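Local coordinates for protein probable enoyl-CoA hydratase/isomerase (Pseudomonas aeruginosa, PDB 7BOR) that binds coenzyme A and probably isomerises the double bond of enoyl-CoA thioesters, at residues 27-32 against 78-83; 47-52 against 198-203; 138-143 against 155-160. All blocks are in the same frame, centred on the assembly; numbering follows the deposited sequence.

Contact 1: 27-32 against 78-83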
ATOM      1  N   LEU A  27      -0.083  10.619  -2.657  1.00 34.76           N
ATOM      2  CA  LEU A  27       0.478  10.640  -1.313  1.00 35.75           C
ATOM      3  C   LEU A  27       1.668  11.595  -1.205  1.00 37.78           C
ATOM      4  O   LEU A  27       2.732  11.342  -1.790  1.00 32.70           O
ATOM      5  CB  LEU A  27       0.917   9.239  -0.904  1.00 33.74           C
ATOM      6  CG  LEU A  27      -0.178   8.166  -0.902  1.00 32.54           C
ATOM      7  CD1 LEU A  27       0.467   6.838  -0.800  1.00 34.35           C
ATOM      8  CD2 LEU A  27      -1.027   8.434   0.283  1.00 30.26           C
ATOM      9  N   THR A  28       1.512  12.616  -0.367  1.00 39.85           N
ATOM     10  CA  THR A  28       2.537  13.611  -0.053  1.00 40.04           C
ATOM     11  C   THR A  28       3.390  13.217   1.156  1.00 42.47           C
ATOM     12  O   THR A  28       3.076  12.289   1.906  1.00 41.09           O
ATOM     13  CB  THR A  28       1.882  14.959   0.228  1.00 39.52           C
ATOM     14  OG1 THR A  28       1.187  14.857   1.476  1.00 41.20           O
ATOM     15  CG2 THR A  28       0.935  15.339  -0.922  1.00 35.53           C
ATOM     16  N   ARG A  29       4.510  13.933   1.333  1.00 36.32           N
ATOM     17  CA  ARG A  29       5.384  13.647   2.475  1.00 43.02           C
ATOM     18  C   ARG A  29       4.622  13.763   3.794  1.00 39.58           C
ATOM     19  O   ARG A  29       4.874  13.009   4.737  1.00 37.55           O
ATOM     20  CB  ARG A  29       6.588  14.600   2.460  1.00 38.95           C
ATOM     21  CG  ARG A  29       7.653  14.349   1.364  1.00 43.75           C
ATOM     22  CD  ARG A  29       8.796  15.401   1.435  1.00 49.65           C
ATOM     23  NE  ARG A  29       8.324  16.758   1.100  1.00 53.31           N
ATOM     24  CZ  ARG A  29       8.541  17.380  -0.066  1.00 57.05           C
ATOM     25  NH1 ARG A  29       9.248  16.784  -1.025  1.00 55.30           N
ATOM     26  NH2 ARG A  29       8.061  18.615  -0.277  1.00 57.61           N
ATOM     27  N   ALA A  30       3.683  14.705   3.880  1.00 41.90           N
ATOM     28  CA  ALA A  30       2.936  14.902   5.115  1.00 45.33           C
ATOM     29  C   ALA A  30       1.889  13.800   5.320  1.00 42.38           C
ATOM     30  O   ALA A  30       1.557  13.450   6.462  1.00 40.83           O
ATOM     31  CB  ALA A  30       2.275  16.289   5.100  1.00 45.08           C
ATOM     32  N   MET A  31       1.399  13.209   4.235  1.00 41.17           N
ATOM     33  CA  MET A  31       0.488  12.077   4.380  1.00 39.62           C
ATOM     34  C   MET A  31       1.234  10.846   4.826  1.00 38.46           C
ATOM     35  O   MET A  31       0.803  10.158   5.761  1.00 41.34           O
ATOM     36  CB  MET A  31      -0.237  11.844   3.068  1.00 39.60           C
ATOM     37  CG  MET A  31      -1.264  12.937   2.788  1.00 39.11           C
ATOM     38  SD  MET A  31      -1.664  13.018   1.063  1.00 34.55           S
ATOM     39  CE  MET A  31      -2.822  11.627   0.960  1.00 39.82           C
ATOM     40  N   TYR A  32       2.399  10.590   4.224  1.00 32.69           N
ATOM     41  CA  TYR A  32       3.198   9.461   4.654  1.00 33.19           C
ATOM     42  C   TYR A  32       3.565   9.585   6.123  1.00 39.20           C
ATOM     43  O   TYR A  32       3.635   8.583   6.854  1.00 34.90           O
ATOM     44  CB  TYR A  32       4.470   9.385   3.823  1.00 39.41           C
ATOM     45  CG  TYR A  32       4.320   8.893   2.424  1.00 35.09           C
ATOM     46  CD1 TYR A  32       3.821   7.631   2.183  1.00 37.96           C
ATOM     47  CD2 TYR A  32       4.761   9.641   1.345  1.00 35.65           C
ATOM     48  CE1 TYR A  32       3.724   7.125   0.893  1.00 33.89           C
ATOM     49  CE2 TYR A  32       4.663   9.144   0.053  1.00 37.35           C
ATOM     50  CZ  TYR A  32       4.133   7.868  -0.153  1.00 33.31           C
ATOM     51  OH  TYR A  32       4.034   7.320  -1.395  1.00 33.77           O
ATOM     52  N   ASP A  78      15.574   6.810   4.294  1.00 48.48           N
ATOM     53  CA  ASP A  78      15.452   7.889   5.268  1.00 45.95           C
ATOM     54  C   ASP A  78      14.626   8.986   4.606  1.00 47.61           C
ATOM     55  O   ASP A  78      15.155   9.885   3.960  1.00 44.73           O
ATOM     56  CB  ASP A  78      16.849   8.326   5.722  1.00 46.88           C
ATOM     57  CG  ASP A  78      17.626   7.161   6.376  1.00 52.27           C
ATOM     58  OD1 ASP A  78      17.212   6.749   7.494  1.00 50.11           O
ATOM     59  OD2 ASP A  78      18.589   6.628   5.752  1.00 50.37           O
ATOM     60  N   SER A  79      13.310   8.873   4.761  1.00 36.56           N
ATOM     61  CA  SER A  79      12.315   9.738   4.144  1.00 41.90           C
ATOM     62  C   SER A  79      10.961   9.402   4.759  1.00 40.74           C
ATOM     63  O   SER A  79      10.802   8.339   5.374  1.00 38.07           O
ATOM     64  CB  SER A  79      12.249   9.535   2.617  1.00 48.43           C
ATOM     65  OG  SER A  79      12.075   8.154   2.260  1.00 43.80           O
ATOM     66  N   PRO A  80       9.976  10.280   4.589  1.00 34.67           N
ATOM     67  CA  PRO A  80       8.611   9.935   5.011  1.00 38.55           C
ATOM     68  C   PRO A  80       8.066   8.681   4.332  1.00 39.11           C
ATOM     69  O   PRO A  80       7.495   7.823   5.018  1.00 36.77           O
ATOM     70  CB  PRO A  80       7.801  11.191   4.642  1.00 40.43           C
ATOM     71  CG  PRO A  80       8.863  12.326   4.602  1.00 41.79           C
ATOM     72  CD  PRO A  80      10.086  11.654   4.072  1.00 37.70           C
ATOM     73  N   VAL A  81       8.265   8.507   3.024  1.00 36.73           N
ATOM     74  CA  VAL A  81       7.759   7.282   2.405  1.00 39.50           C
ATOM     75  C   VAL A  81       8.456   6.054   2.996  1.00 40.32           C
ATOM     76  O   VAL A  81       7.812   5.056   3.338  1.00 35.67           O
ATOM     77  CB  VAL A  81       7.867   7.348   0.863  1.00 37.83           C
ATOM     78  CG1 VAL A  81       9.282   7.368   0.402  1.00 41.09           C
ATOM     79  CG2 VAL A  81       7.099   6.151   0.227  1.00 41.05           C
ATOM     80  N   GLY A  82       9.765   6.134   3.201  1.00 35.25           N
ATOM     81  CA  GLY A  82      10.469   5.029   3.811  1.00 34.52           C
ATOM     82  C   GLY A  82       9.976   4.711   5.207  1.00 34.71           C
ATOM     83  O   GLY A  82       9.926   3.541   5.606  1.00 33.61           O
ATOM     84  N   ARG A  83       9.618   5.741   5.977  1.00 35.84           N
ATOM     85  CA  ARG A  83       9.107   5.515   7.329  1.00 36.02           C
ATOM     86  C   ARG A  83       7.703   4.924   7.283  1.00 36.88           C
ATOM     87  O   ARG A  83       7.359   4.065   8.114  1.00 36.04           O
ATOM     88  CB  ARG A  83       9.119   6.822   8.132  1.00 40.45           C
ATOM     89  CG  ARG A  83      10.539   7.263   8.523  1.00 35.10           C
ATOM     90  CD  ARG A  83      10.595   8.519   9.427  1.00 39.09           C
ATOM     91  NE  ARG A  83      10.277   9.778   8.765  1.00 42.20           N
ATOM     92  CZ  ARG A  83      11.154  10.496   8.075  1.00 42.16           C
ATOM     93  NH1 ARG A  83      12.387  10.062   7.955  1.00 41.97           N
ATOM     94  NH2 ARG A  83      10.799  11.652   7.526  1.00 39.92           N
TER

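Contact 2: 47-52 against 198-203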
ATOM      1  N   ALA A  47      -5.784  -0.238  23.222  1.00 56.54           N
ATOM      2  CA  ALA A  47      -7.158  -0.087  22.782  1.00 56.29           C
ATOM      3  C   ALA A  47      -7.321  -0.466  21.319  1.00 58.41           C
ATOM      4  O   ALA A  47      -8.435  -0.791  20.901  1.00 61.20           O
ATOM      5  CB  ALA A  47      -7.646   1.342  22.992  1.00 56.76           C
ATOM      6  N   VAL A  48      -6.255  -0.430  20.520  1.00 60.53           N
ATOM      7  CA  VAL A  48      -6.388  -0.647  19.084  1.00 55.31           C
ATOM      8  C   VAL A  48      -6.046  -2.100  18.768  1.00 50.51           C
ATOM      9  O   VAL A  48      -4.957  -2.593  19.097  1.00 47.59           O
ATOM     10  CB  VAL A  48      -5.532   0.326  18.262  1.00 51.33           C
ATOM     11  CG1 VAL A  48      -5.821   0.119  16.784  1.00 52.83           C
ATOM     12  CG2 VAL A  48      -5.859   1.755  18.617  1.00 51.84           C
ATOM     13  N   ARG A  49      -7.005  -2.767  18.119  1.00 50.50           N
ATOM     14  CA  ARG A  49      -6.940  -4.165  17.721  1.00 52.03           C
ATOM     15  C   ARG A  49      -6.710  -4.345  16.227  1.00 43.77           C
ATOM     16  O   ARG A  49      -6.029  -5.291  15.830  1.00 47.31           O
ATOM     17  CB  ARG A  49      -8.246  -4.873  18.124  1.00 53.54           C
ATOM     18  CG  ARG A  49      -8.439  -4.949  19.645  1.00 53.76           C
ATOM     19  CD  ARG A  49      -8.640  -6.397  20.103  1.00 61.13           C
ATOM     20  NE  ARG A  49      -7.880  -7.339  19.273  1.00 59.25           N
ATOM     21  CZ  ARG A  49      -8.308  -8.557  18.938  1.00 56.51           C
ATOM     22  NH1 ARG A  49      -9.482  -8.991  19.388  1.00 57.62           N
ATOM     23  NH2 ARG A  49      -7.561  -9.346  18.156  1.00 52.32           N
ATOM     24  N   VAL A  50      -7.223  -3.438  15.405  1.00 41.65           N
ATOM     25  CA  VAL A  50      -7.188  -3.579  13.953  1.00 42.65           C
ATOM     26  C   VAL A  50      -7.070  -2.195  13.319  1.00 39.94           C
ATOM     27  O   VAL A  50      -7.711  -1.233  13.763  1.00 41.75           O
ATOM     28  CB  VAL A  50      -8.448  -4.312  13.442  1.00 36.34           C
ATOM     29  CG1 VAL A  50      -8.410  -4.484  11.938  1.00 35.88           C
ATOM     30  CG2 VAL A  50      -8.598  -5.674  14.137  1.00 38.67           C
ATOM     31  N   VAL A  51      -6.283  -2.110  12.239  1.00 34.72           N
ATOM     32  CA  VAL A  51      -6.247  -0.917  11.407  1.00 35.31           C
ATOM     33  C   VAL A  51      -6.891  -1.208  10.062  1.00 34.05           C
ATOM     34  O   VAL A  51      -6.625  -2.245   9.443  1.00 32.93           O
ATOM     35  CB  VAL A  51      -4.803  -0.403  11.229  1.00 37.08           C
ATOM     36  CG1 VAL A  51      -4.735   0.665  10.106  1.00 33.98           C
ATOM     37  CG2 VAL A  51      -4.267   0.144  12.560  1.00 40.57           C
ATOM     38  N   LEU A  52      -7.687  -0.252   9.590  1.00 34.09           N
ATOM     39  CA  LEU A  52      -8.249  -0.253   8.256  1.00 36.38           C
ATOM     40  C   LEU A  52      -7.697   0.919   7.443  1.00 39.43           C
ATOM     41  O   LEU A  52      -7.688   2.065   7.915  1.00 39.47           O
ATOM     42  CB  LEU A  52      -9.767  -0.187   8.362  1.00 37.64           C
ATOM     43  CG  LEU A  52     -10.562  -0.523   7.127  1.00 39.57           C
ATOM     44  CD1 LEU A  52     -11.859  -1.172   7.606  1.00 42.41           C
ATOM     45  CD2 LEU A  52     -10.792   0.742   6.387  1.00 40.89           C
ATOM     46  N   LEU A 198     -11.473 -12.684  18.363  1.00 43.97           N
ATOM     47  CA  LEU A 198     -10.393 -13.635  18.563  1.00 44.53           C
ATOM     48  C   LEU A 198      -9.422 -13.125  19.627  1.00 49.11           C
ATOM     49  O   LEU A 198      -9.353 -11.925  19.928  1.00 47.56           O
ATOM     50  CB  LEU A 198      -9.657 -13.879  17.238  1.00 40.16           C
ATOM     51  CG  LEU A 198     -10.528 -14.350  16.070  1.00 41.09           C
ATOM     52  CD1 LEU A 198      -9.734 -14.382  14.768  1.00 42.19           C
ATOM     53  CD2 LEU A 198     -11.123 -15.702  16.308  1.00 39.68           C
ATOM     54  N   ALA A 199      -8.658 -14.057  20.182  1.00 46.06           N
ATOM     55  CA  ALA A 199      -7.652 -13.732  21.191  1.00 49.00           C
ATOM     56  C   ALA A 199      -6.593 -12.807  20.600  1.00 49.29           C
ATOM     57  O   ALA A 199      -5.931 -13.186  19.615  1.00 48.71           O
ATOM     58  CB  ALA A 199      -7.010 -15.017  21.706  1.00 47.17           C
ATOM     59  N   PRO A 200      -6.413 -11.590  21.131  1.00 50.48           N
ATOM     60  CA  PRO A 200      -5.481 -10.653  20.471  1.00 52.60           C
ATOM     61  C   PRO A 200      -4.087 -11.225  20.261  1.00 43.76           C
ATOM     62  O   PRO A 200      -3.431 -10.881  19.270  1.00 44.75           O
ATOM     63  CB  PRO A 200      -5.459  -9.428  21.412  1.00 52.62           C
ATOM     64  CG  PRO A 200      -6.715  -9.532  22.228  1.00 50.83           C
ATOM     65  CD  PRO A 200      -6.999 -11.022  22.363  1.00 49.73           C
ATOM     66  N   SER A 201      -3.592 -12.058  21.176  1.00 44.21           N
ATOM     67  CA  SER A 201      -2.213 -12.514  21.037  1.00 42.24           C
ATOM     68  C   SER A 201      -2.109 -13.729  20.129  1.00 38.61           C
ATOM     69  O   SER A 201      -1.045 -13.981  19.554  1.00 38.04           O
ATOM     70  CB  SER A 201      -1.597 -12.844  22.403  1.00 38.33           C
ATOM     71  OG  SER A 201      -2.376 -13.809  23.037  1.00 45.52           O
ATOM     72  N   ALA A 202      -3.175 -14.515  20.004  1.00 38.11           N
ATOM     73  CA  ALA A 202      -3.120 -15.601  19.030  1.00 38.85           C
ATOM     74  C   ALA A 202      -3.052 -15.023  17.622  1.00 32.45           C
ATOM     75  O   ALA A 202      -2.243 -15.462  16.799  1.00 36.18           O
ATOM     76  CB  ALA A 202      -4.319 -16.539  19.206  1.00 35.66           C
ATOM     77  N   VAL A 203      -3.823 -13.974  17.367  1.00 32.82           N
ATOM     78  CA  VAL A 203      -3.821 -13.349  16.053  1.00 36.54           C
ATOM     79  C   VAL A 203      -2.458 -12.743  15.771  1.00 38.60           C
ATOM     80  O   VAL A 203      -1.844 -12.992  14.721  1.00 33.86           O
ATOM     81  CB  VAL A 203      -4.921 -12.282  15.972  1.00 38.07           C
ATOM     82  CG1 VAL A 203      -4.777 -11.467  14.701  1.00 37.08           C
ATOM     83  CG2 VAL A 203      -6.285 -12.923  16.099  1.00 39.34           C
TER

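Contact 3: 138-143 against 155-160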
ATOM      1  N   PHE A 138       8.768  -1.374  -2.482  1.00 27.50           N
ATOM      2  CA  PHE A 138       8.080  -1.988  -1.333  1.00 29.22           C
ATOM      3  C   PHE A 138       8.169  -3.536  -1.338  1.00 27.49           C
ATOM      4  O   PHE A 138       7.307  -4.240  -0.795  1.00 28.52           O
ATOM      5  CB  PHE A 138       6.630  -1.484  -1.277  1.00 28.32           C
ATOM      6  CG  PHE A 138       6.063  -1.314   0.137  1.00 27.37           C
ATOM      7  CD1 PHE A 138       6.701  -1.851   1.240  1.00 28.11           C
ATOM      8  CD2 PHE A 138       4.888  -0.629   0.334  1.00 25.26           C
ATOM      9  CE1 PHE A 138       6.172  -1.707   2.484  1.00 29.17           C
ATOM     10  CE2 PHE A 138       4.370  -0.481   1.589  1.00 25.35           C
ATOM     11  CZ  PHE A 138       4.977  -1.017   2.639  1.00 27.55           C
ATOM     12  N   GLY A 139       9.253  -4.090  -1.861  1.00 26.48           N
ATOM     13  CA  GLY A 139       9.441  -5.524  -1.846  1.00 25.11           C
ATOM     14  C   GLY A 139       8.667  -6.316  -2.892  1.00 25.86           C
ATOM     15  O   GLY A 139       8.730  -7.557  -2.904  1.00 23.05           O
ATOM     16  N   SER A 140       7.983  -5.629  -3.796  1.00 26.64           N
ATOM     17  CA  SER A 140       7.197  -6.279  -4.827  1.00 27.70           C
ATOM     18  C   SER A 140       8.056  -7.109  -5.756  1.00 28.45           C
ATOM     19  O   SER A 140       7.544  -8.048  -6.356  1.00 23.55           O
ATOM     20  CB  SER A 140       6.449  -5.229  -5.619  1.00 26.17           C
ATOM     21  OG  SER A 140       7.322  -4.307  -6.257  1.00 24.15           O
ATOM     22  N   SER A 141       9.357  -6.774  -5.901  1.00 25.17           N
ATOM     23  CA  SER A 141      10.244  -7.589  -6.731  1.00 22.15           C
ATOM     24  C   SER A 141      10.513  -8.934  -6.096  1.00 22.74           C
ATOM     25  O   SER A 141      10.881  -9.885  -6.785  1.00 22.69           O
ATOM     26  CB  SER A 141      11.591  -6.875  -6.973  1.00 26.71           C
ATOM     27  OG  SER A 141      12.302  -6.723  -5.770  1.00 25.90           O
ATOM     28  N   LEU A 142      10.328  -9.038  -4.788  1.00 23.95           N
ATOM     29  CA  LEU A 142      10.354 -10.343  -4.145  1.00 28.28           C
ATOM     30  C   LEU A 142       8.965 -10.979  -4.016  1.00 27.19           C
ATOM     31  O   LEU A 142       8.794 -12.166  -4.306  1.00 23.41           O
ATOM     32  CB  LEU A 142      10.974 -10.192  -2.760  1.00 26.57           C
ATOM     33  CG  LEU A 142      10.981 -11.436  -1.876  1.00 34.10           C
ATOM     34  CD1 LEU A 142      11.969 -12.407  -2.480  1.00 34.84           C
ATOM     35  CD2 LEU A 142      11.272 -11.020  -0.488  1.00 30.35           C
ATOM     36  N   ILE A 143       8.006 -10.233  -3.473  1.00 24.93           N
ATOM     37  CA  ILE A 143       6.701 -10.807  -3.132  1.00 27.29           C
ATOM     38  C   ILE A 143       5.977 -11.301  -4.378  1.00 25.81           C
ATOM     39  O   ILE A 143       5.421 -12.396  -4.384  1.00 26.28           O
ATOM     40  CB  ILE A 143       5.854  -9.785  -2.350  1.00 25.68           C
ATOM     41  CG1 ILE A 143       6.516  -9.502  -1.006  1.00 28.08           C
ATOM     42  CG2 ILE A 143       4.387 -10.240  -2.145  1.00 24.17           C
ATOM     43  CD1 ILE A 143       5.893  -8.328  -0.250  1.00 24.37           C
ATOM     44  N   GLU A 155       4.628  -9.531 -16.255  1.00 25.11           N
ATOM     45  CA  GLU A 155       3.529  -8.772 -16.822  1.00 21.37           C
ATOM     46  C   GLU A 155       3.171  -7.569 -15.948  1.00 23.47           C
ATOM     47  O   GLU A 155       2.990  -6.458 -16.458  1.00 22.57           O
ATOM     48  CB  GLU A 155       2.320  -9.681 -16.974  1.00 25.42           C
ATOM     49  CG  GLU A 155       1.227  -9.057 -17.772  1.00 28.79           C
ATOM     50  CD  GLU A 155       0.085 -10.008 -18.045  1.00 33.66           C
ATOM     51  OE1 GLU A 155       0.054 -11.175 -17.546  1.00 29.79           O
ATOM     52  OE2 GLU A 155      -0.799  -9.551 -18.783  1.00 35.55           O
ATOM     53  N   LEU A 156       3.117  -7.743 -14.627  1.00 22.54           N
ATOM     54  CA  LEU A 156       2.778  -6.584 -13.799  1.00 21.61           C
ATOM     55  C   LEU A 156       3.950  -5.609 -13.598  1.00 25.44           C
ATOM     56  O   LEU A 156       3.749  -4.384 -13.616  1.00 24.41           O
ATOM     57  CB  LEU A 156       2.231  -7.048 -12.457  1.00 24.05           C
ATOM     58  CG  LEU A 156       1.090  -8.071 -12.471  1.00 22.20           C
ATOM     59  CD1 LEU A 156       0.530  -8.373 -11.078  1.00 23.78           C
ATOM     60  CD2 LEU A 156      -0.028  -7.555 -13.453  1.00 21.75           C
ATOM     61  N   LEU A 157       5.195  -6.101 -13.474  1.00 22.61           N
ATOM     62  CA  LEU A 157       6.319  -5.220 -13.098  1.00 22.98           C
ATOM     63  C   LEU A 157       7.228  -4.779 -14.265  1.00 26.46           C
ATOM     64  O   LEU A 157       7.682  -3.631 -14.279  1.00 28.00           O
ATOM     65  CB  LEU A 157       7.176  -5.906 -12.052  1.00 24.18           C
ATOM     66  CG  LEU A 157       6.572  -6.088 -10.673  1.00 26.21           C
ATOM     67  CD1 LEU A 157       7.589  -6.787  -9.765  1.00 28.91           C
ATOM     68  CD2 LEU A 157       6.181  -4.779 -10.064  1.00 29.15           C
ATOM     69  N   MET A 158       7.515  -5.668 -15.228  1.00 23.87           N
ATOM     70  CA  MET A 158       8.298  -5.318 -16.405  1.00 27.23           C
ATOM     71  C   MET A 158       7.465  -4.622 -17.490  1.00 27.65           C
ATOM     72  O   MET A 158       8.008  -3.797 -18.236  1.00 30.82           O
ATOM     73  CB  MET A 158       8.960  -6.574 -16.962  1.00 25.58           C
ATOM     74  CG  MET A 158      10.173  -7.056 -16.141  1.00 29.40           C
ATOM     75  SD  MET A 158      10.689  -8.657 -16.770  1.00 30.98           S
ATOM     76  CE  MET A 158      11.250  -8.214 -18.404  1.00 29.34           C
ATOM     77  N   LEU A 159       6.156  -4.890 -17.567  1.00 26.50           N
ATOM     78  CA  LEU A 159       5.274  -4.163 -18.473  1.00 31.15           C
ATOM     79  C   LEU A 159       4.396  -3.133 -17.779  1.00 28.30           C
ATOM     80  O   LEU A 159       3.868  -2.250 -18.448  1.00 28.71           O
ATOM     81  CB  LEU A 159       4.347  -5.117 -19.231  1.00 28.75           C
ATOM     82  CG  LEU A 159       4.776  -5.657 -20.579  1.00 37.35           C
ATOM     83  CD1 LEU A 159       3.682  -6.499 -21.172  1.00 35.38           C
ATOM     84  CD2 LEU A 159       5.120  -4.506 -21.522  1.00 42.90           C
ATOM     85  N   GLY A 160       4.182  -3.215 -16.478  1.00 26.20           N
ATOM     86  CA  GLY A 160       3.292  -2.242 -15.861  1.00 27.95           C
ATOM     87  C   GLY A 160       1.836  -2.440 -16.233  1.00 27.83           C
ATOM     88  O   GLY A 160       1.046  -1.488 -16.168  1.00 28.54           O
TER

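Contact 1: 27-32 against 78-83
Val81 lays its CG2 methyl over one face of the Tyr32 ring, and this CH-pi contact is the tight part of the packing between the first turns of helices 29-44 and 80-90. The methyl stands 3.7 Å from the centroid of the Tyr32 ring, 24° off the ring normal and displaced toward the phenol end, where Val81 CG2 comes within 3.4 Å of Tyr32 CZ. The valine chi1 of 66° places CG1 between the backbone N and the carbonyl carbon and leaves CG2 anti to the N, over the ring, while CB rests against the CD2-CE2 side. Both residues are buried, and their side chains run side by side in the same direction. Ile106 touches both, closing this end of the contact from helix 106-109.

The other end is looser and partly open to solvent. Pro80 CB lies 3.9 Å from Tyr32 CB and 3.4 Å from the carbonyl O of Arg29, and Pro80 CG merely runs alongside the first methylenes of the arginine, 3.9 Å from Arg29 CB. Beyond them the arginine chain leads away from Pro80, with a further bend at chi3. Thr28 and Ser79 are the N-cap residues of helices 29-44 and 80-90; Thr28 forms a capping box with Met31, whose N donates to Thr28 OG1 at 3.2 Å.

No hydrogen bond links the two segments, so the helix starts meet mainly through apolar and CH-pi packing, with one proline methylene against a backbone carbonyl. The phenol end has a polar partner outside them: Tyr32 OH is hydrogen-bonded to the OD1 of Asn64, a CoA-binding residue. Tyr32 thus couples an apolar helix-helix contact to the CoA pocket, where its hydroxyl probably helps to position the Asn64 amide.

Contact 2: 47-52 against 198-203
Two bends, at chi2 (-124°) and chi3 (33°), fold the Arg49 side chain from the lead-in to strand 50-54 across to the start of helix 200-233. They set the guanidinium against Pro200, with the proline CG 3.7 Å above its plane and over its centre. On the same group, NH2 of Arg49 comes to 3.4 Å from Pro200 CA, and Val203 CG2 lies more distantly at the edge.

One hydrogen bond holds the guanidinium to the other segment: Arg49 NH1 donates to the carbonyl O of Leu198 over 3.0 Å. It is bent at the hydrogen (132°), and the acceptor lies clearly out of the guanidinium plane, although the donor sits in the carbonyl plane. Leu196, from helix 182-196, also touches the arginine side chain.

Pro200 opens the helix and Ala199 is its N-cap, so the arginine grips the turn that connects helices 182-196 and 200-233. This is a surface contact away from the CoA site. A single bent bond to a neutral carbonyl, backed by a proline ring over the cationic face, implies a modest tie between the central sheet and the long helix, without a salt bridge across the two segments.

Contact 3: 138-143 against 155-160
Leu157 points its branched end at the first turn of helix 140-148, and its two methyls divide the work. CD1 meets the backbone, 3.6 Å from the carbonyl O of Ser140 and 4.1 Å from Ser141 CA. CD2 turns to the serine side chain instead, at 4.0 Å from Ser140 OG. The leucine reaches forward with CG anti to its own carbonyl carbon (chi1 -69°); chi2 near 180° carries CD1 on in line with the chain, while CD2 branches off toward the serine hydroxyl. Ser140 faces it: its CB is directed toward the leucine, while chi1 of 61° lodges OG between the backbone N and the carbonyl carbon. That hydroxyl has its polar partner in the carbonyl O of Glu137, to which it is hydrogen-bonded; toward the methyl it makes only van der Waals contact.

Ser141 takes only a marginal part, its side chain running past the leucine, with OG hydrogen-bonded to Glu225 of helix 200-233. No hydrogen bond crosses between the segments, and the interface is small, 94 Å² with both sides summed. The helix start beside it is organised by Gly139, the N-cap residue, whose carbonyl O receives both Leu142 N (2.9 Å) and Ile143 N (2.8 Å).

In the fold, the contact closes a pair of consecutive helices: the last part of 150-157 comes back against the beginning of 140-148. Helix 106-109 flanks the buried side, where Thr109 touches Ser140, and Val221 of helix 200-233 packs on Ser141. The residue preceding Leu157, Leu156, rests on Met127, just past strand 124-126 of the small three-stranded sheet.

The three contacts lie well apart within one crotonase-type domain and touch nowhere: centres are about 26 Å apart for contacts 1 and 2, about 21 Å for contacts 1 and 3, and about 30 Å for contacts 2 and 3, the last two on opposite sides of the chain's centre. Helix 29-44 of contact 1 is followed in the chain by strand 50-54 of contact 2, and their segments alternate. Contact 3 follows contact 1 and is nested within the loop closed by contact 2. Helix 200-233 starts in contact 2 and later passes contact 3. Contact 1 adjoins the CoA site; contact 2, tying a central-sheet strand to that helix, and contact 3, packing helices 140-148 and 150-157 together, lie away from it.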